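Local coordinates for ATP-dependent DNA helicase (Mycobacterium smegmatis, PDB 5V9X), which probably couples ATP hydrolysis to 3'-to-5' movement along single-stranded DNA, unwinding RNA:DNA hybrids as a large Lhr-family helicase, at residues 38-43 against 117-122. Sequence-based numbering, arbitrary orientation.
Sequences REWFTT and LRTPLT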
ATOM      1  N   ARG A  38     -37.272   5.358   0.835  1.00 54.48           N
ATOM      2  CA  ARG A  38     -37.378   5.956   2.160  1.00 56.46           C
ATOM      3  C   ARG A  38     -37.986   4.976   3.154  1.00 60.19           C
ATOM      4  O   ARG A  38     -37.492   4.837   4.280  1.00 61.06           O
ATOM      5  CB  ARG A  38     -38.211   7.238   2.092  1.00 61.20           C
ATOM      6  CG  ARG A  38     -38.253   8.021   3.393  1.00 64.86           C
ATOM      7  CD  ARG A  38     -39.322   9.108   3.374  1.00 69.43           C
ATOM      8  NE  ARG A  38     -39.191  10.008   2.231  1.00 69.75           N
ATOM      9  CZ  ARG A  38     -40.077  10.096   1.243  1.00 72.42           C
ATOM     10  NH1 ARG A  38     -41.169   9.346   1.260  1.00 75.33           N
ATOM     11  NH2 ARG A  38     -39.879  10.944   0.242  1.00 73.66           N
ATOM     12  N   GLU A  39     -39.052   4.275   2.752  1.00 62.36           N
ATOM     13  CA  GLU A  39     -39.700   3.343   3.668  1.00 59.14           C
ATOM     14  C   GLU A  39     -38.792   2.167   3.996  1.00 57.01           C
ATOM     15  O   GLU A  39     -38.778   1.693   5.137  1.00 60.73           O
ATOM     16  CB  GLU A  39     -41.026   2.844   3.091  1.00 59.14           C
ATOM     17  CG  GLU A  39     -41.748   1.865   4.017  1.00 62.75           C
ATOM     18  CD  GLU A  39     -43.216   1.693   3.683  1.00 71.27           C
ATOM     19  OE1 GLU A  39     -43.537   0.859   2.810  1.00 72.42           O
ATOM     20  OE2 GLU A  39     -44.051   2.395   4.295  1.00 75.27           O
ATOM     21  N   TRP A  40     -38.026   1.680   3.017  1.00 53.45           N
ATOM     22  CA  TRP A  40     -37.135   0.559   3.297  1.00 53.69           C
ATOM     23  C   TRP A  40     -36.056   0.949   4.299  1.00 54.88           C
ATOM     24  O   TRP A  40     -35.862   0.266   5.312  1.00 54.51           O
ATOM     25  CB  TRP A  40     -36.479   0.033   2.023  1.00 52.22           C
ATOM     26  CG  TRP A  40     -35.320  -0.835   2.393  1.00 54.27           C
ATOM     27  CD1 TRP A  40     -35.377  -2.109   2.874  1.00 49.88           C
ATOM     28  CD2 TRP A  40     -33.933  -0.472   2.383  1.00 55.95           C
ATOM     29  NE1 TRP A  40     -34.112  -2.574   3.137  1.00 51.10           N
ATOM     30  CE2 TRP A  40     -33.207  -1.587   2.847  1.00 53.18           C
ATOM     31  CE3 TRP A  40     -33.234   0.682   2.016  1.00 54.92           C
ATOM     32  CZ2 TRP A  40     -31.818  -1.582   2.955  1.00 49.41           C
ATOM     33  CZ3 TRP A  40     -31.854   0.685   2.122  1.00 50.57           C
ATOM     34  CH2 TRP A  40     -31.161  -0.439   2.584  1.00 47.08           C
ATOM     35  N   PHE A  41     -35.331   2.038   4.022  1.00 53.76           N
ATOM     36  CA  PHE A  41     -34.235   2.439   4.898  1.00 58.27           C
ATOM     37  C   PHE A  41     -34.719   2.682   6.321  1.00 65.06           C
ATOM     38  O   PHE A  41     -33.980   2.431   7.279  1.00 69.37           O
ATOM     39  CB  PHE A  41     -33.544   3.687   4.344  1.00 59.77           C
ATOM     40  CG  PHE A  41     -32.237   4.009   5.020  1.00 57.30           C
ATOM     41  CD1 PHE A  41     -32.206   4.761   6.184  1.00 54.19           C
ATOM     42  CD2 PHE A  41     -31.041   3.558   4.489  1.00 54.80           C
ATOM     43  CE1 PHE A  41     -31.009   5.050   6.807  1.00 52.06           C
ATOM     44  CE2 PHE A  41     -29.837   3.849   5.108  1.00 54.48           C
ATOM     45  CZ  PHE A  41     -29.822   4.596   6.268  1.00 51.26           C
ATOM     46  N   THR A  42     -35.957   3.157   6.479  1.00 63.81           N
ATOM     47  CA  THR A  42     -36.501   3.368   7.815  1.00 59.96           C
ATOM     48  C   THR A  42     -36.742   2.043   8.531  1.00 58.51           C
ATOM     49  O   THR A  42     -36.501   1.930   9.738  1.00 58.58           O
ATOM     50  CB  THR A  42     -37.792   4.184   7.730  1.00 57.69           C
ATOM     51  OG1 THR A  42     -37.489   5.502   7.255  1.00 59.93           O
ATOM     52  CG2 THR A  42     -38.458   4.293   9.091  1.00 59.37           C
ATOM     53  N   THR A  43     -37.205   1.025   7.804  1.00 60.52           N
ATOM     54  CA  THR A  43     -37.432  -0.280   8.410  1.00 60.44           C
ATOM     55  C   THR A  43     -36.149  -1.080   8.594  1.00 60.42           C
ATOM     56  O   THR A  43     -36.179  -2.122   9.258  1.00 67.30           O
ATOM     57  CB  THR A  43     -38.421  -1.098   7.571  1.00 59.04           C
ATOM     58  OG1 THR A  43     -37.855  -1.368   6.283  1.00 62.23           O
ATOM     59  CG2 THR A  43     -39.729  -0.344   7.398  1.00 59.28           C
ATOM     60  N   LEU A 117     -25.066  -5.704  -1.354  1.00 42.43           N
ATOM     61  CA  LEU A 117     -26.075  -4.944  -2.082  1.00 40.17           C
ATOM     62  C   LEU A 117     -27.393  -5.694  -2.200  1.00 41.55           C
ATOM     63  O   LEU A 117     -28.388  -5.103  -2.633  1.00 38.35           O
ATOM     64  CB  LEU A 117     -25.566  -4.578  -3.477  1.00 34.81           C
ATOM     65  CG  LEU A 117     -24.520  -3.468  -3.563  1.00 36.03           C
ATOM     66  CD1 LEU A 117     -24.036  -3.320  -4.993  1.00 38.38           C
ATOM     67  CD2 LEU A 117     -25.082  -2.152  -3.045  1.00 38.06           C
ATOM     68  N   ARG A 118     -27.422  -6.975  -1.829  1.00 39.41           N
ATOM     69  CA  ARG A 118     -28.672  -7.722  -1.882  1.00 40.76           C
ATOM     70  C   ARG A 118     -29.659  -7.236  -0.828  1.00 43.39           C
ATOM     71  O   ARG A 118     -30.870  -7.264  -1.061  1.00 42.24           O
ATOM     72  CB  ARG A 118     -28.392  -9.215  -1.719  1.00 36.72           C
ATOM     73  CG  ARG A 118     -27.535  -9.798  -2.832  1.00 37.59           C
ATOM     74  CD  ARG A 118     -27.478 -11.314  -2.754  1.00 44.17           C
ATOM     75  NE  ARG A 118     -27.333 -11.923  -4.076  1.00 50.75           N
ATOM     76  CZ  ARG A 118     -26.172 -12.288  -4.613  1.00 53.35           C
ATOM     77  NH1 ARG A 118     -25.040 -12.112  -3.942  1.00 56.93           N
ATOM     78  NH2 ARG A 118     -26.144 -12.833  -5.821  1.00 46.39           N
ATOM     79  N   THR A 119     -29.166  -6.772   0.321  1.00 43.21           N
ATOM     80  CA  THR A 119     -30.069  -6.276   1.358  1.00 48.15           C
ATOM     81  C   THR A 119     -30.877  -5.064   0.906  1.00 50.10           C
ATOM     82  O   THR A 119     -32.109  -5.085   1.071  1.00 50.79           O
ATOM     83  CB  THR A 119     -29.279  -5.986   2.640  1.00 51.95           C
ATOM     84  OG1 THR A 119     -28.669  -7.194   3.108  1.00 58.26           O
ATOM     85  CG2 THR A 119     -30.195  -5.432   3.723  1.00 49.39           C
ATOM     86  N   PRO A 120     -30.286  -3.998   0.340  1.00 50.86           N
ATOM     87  CA  PRO A 120     -31.133  -2.880  -0.115  1.00 43.64           C
ATOM     88  C   PRO A 120     -32.026  -3.239  -1.289  1.00 44.90           C
ATOM     89  O   PRO A 120     -33.211  -2.882  -1.279  1.00 45.00           O
ATOM     90  CB  PRO A 120     -30.111  -1.788  -0.479  1.00 42.70           C
ATOM     91  CG  PRO A 120     -28.857  -2.515  -0.756  1.00 47.05           C
ATOM     92  CD  PRO A 120     -28.852  -3.673   0.194  1.00 51.88           C
ATOM     93  N   LEU A 121     -31.506  -3.955  -2.292  1.00 40.62           N
ATOM     94  CA  LEU A 121     -32.327  -4.299  -3.450  1.00 38.98           C
ATOM     95  C   LEU A 121     -33.490  -5.204  -3.057  1.00 45.76           C
ATOM     96  O   LEU A 121     -34.624  -4.995  -3.502  1.00 50.67           O
ATOM     97  CB  LEU A 121     -31.468  -4.958  -4.528  1.00 35.84           C
ATOM     98  CG  LEU A 121     -30.304  -4.122  -5.069  1.00 38.41           C
ATOM     99  CD1 LEU A 121     -29.552  -4.872  -6.158  1.00 39.01           C
ATOM    100  CD2 LEU A 121     -30.785  -2.775  -5.584  1.00 36.31           C
ATOM    101  N   THR A 122     -33.228  -6.216  -2.222  1.00 45.72           N
ATOM    102  CA  THR A 122     -34.310  -7.058  -1.714  1.00 49.93           C
ATOM    103  C   THR A 122     -35.335  -6.247  -0.926  1.00 47.16           C
ATOM    104  O   THR A 122     -36.536  -6.544  -0.980  1.00 45.49           O
ATOM    105  CB  THR A 122     -33.731  -8.182  -0.846  1.00 57.00           C
ATOM    106  OG1 THR A 122     -33.149  -9.184  -1.688  1.00 55.32           O
ATOM    107  CG2 THR A 122     -34.798  -8.816   0.046  1.00 63.14           C
TER
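A chi1 of 165° swings the W40 indole out beside its own carbonyl carbon, and a chi2 of 76° sets the ring plane steeply across the CA-CB-CG plane, bringing one face onto P120 of helix 118-130. The touch falls on the six-membered ring. There, CA of P120 sits 3.8 Å from the centroid of the W40 benzo ring, 28° off its normal, in a CH-pi contact displaced toward the rim. CZ2 of W40 comes within 3.4 Å of that same P120 CA, while CH2 of W40 meets CB of P120 at 3.5 Å. At the nitrogen end of the indole, T119 O approaches obliquely, 3.8 Å from W40 NE1 and too far for a hydrogen bond; the T119 methyl CG2 is 4.2 Å from W40 CZ2 of the six-membered ring. Contact is mainly van der Waals and CH-pi in kind and small, burying 143 Å² in all, with L81 of helix 75-88 and V127 of helix 118-130 also packing against the indole. On the turn that carries W40, the hydroxyl of T43 binds W40 O (T43 OG1 to W40 O 2.8 Å) and also R126 of helix 118-130, adding a polar tie between the helices. F41, next to W40, touches the bound AMP-PNP; the contact thus joins helix 35-44, which contributes to the nucleotide pocket, to the first RecA-like domain of a DEAD/DEAH-box helicase.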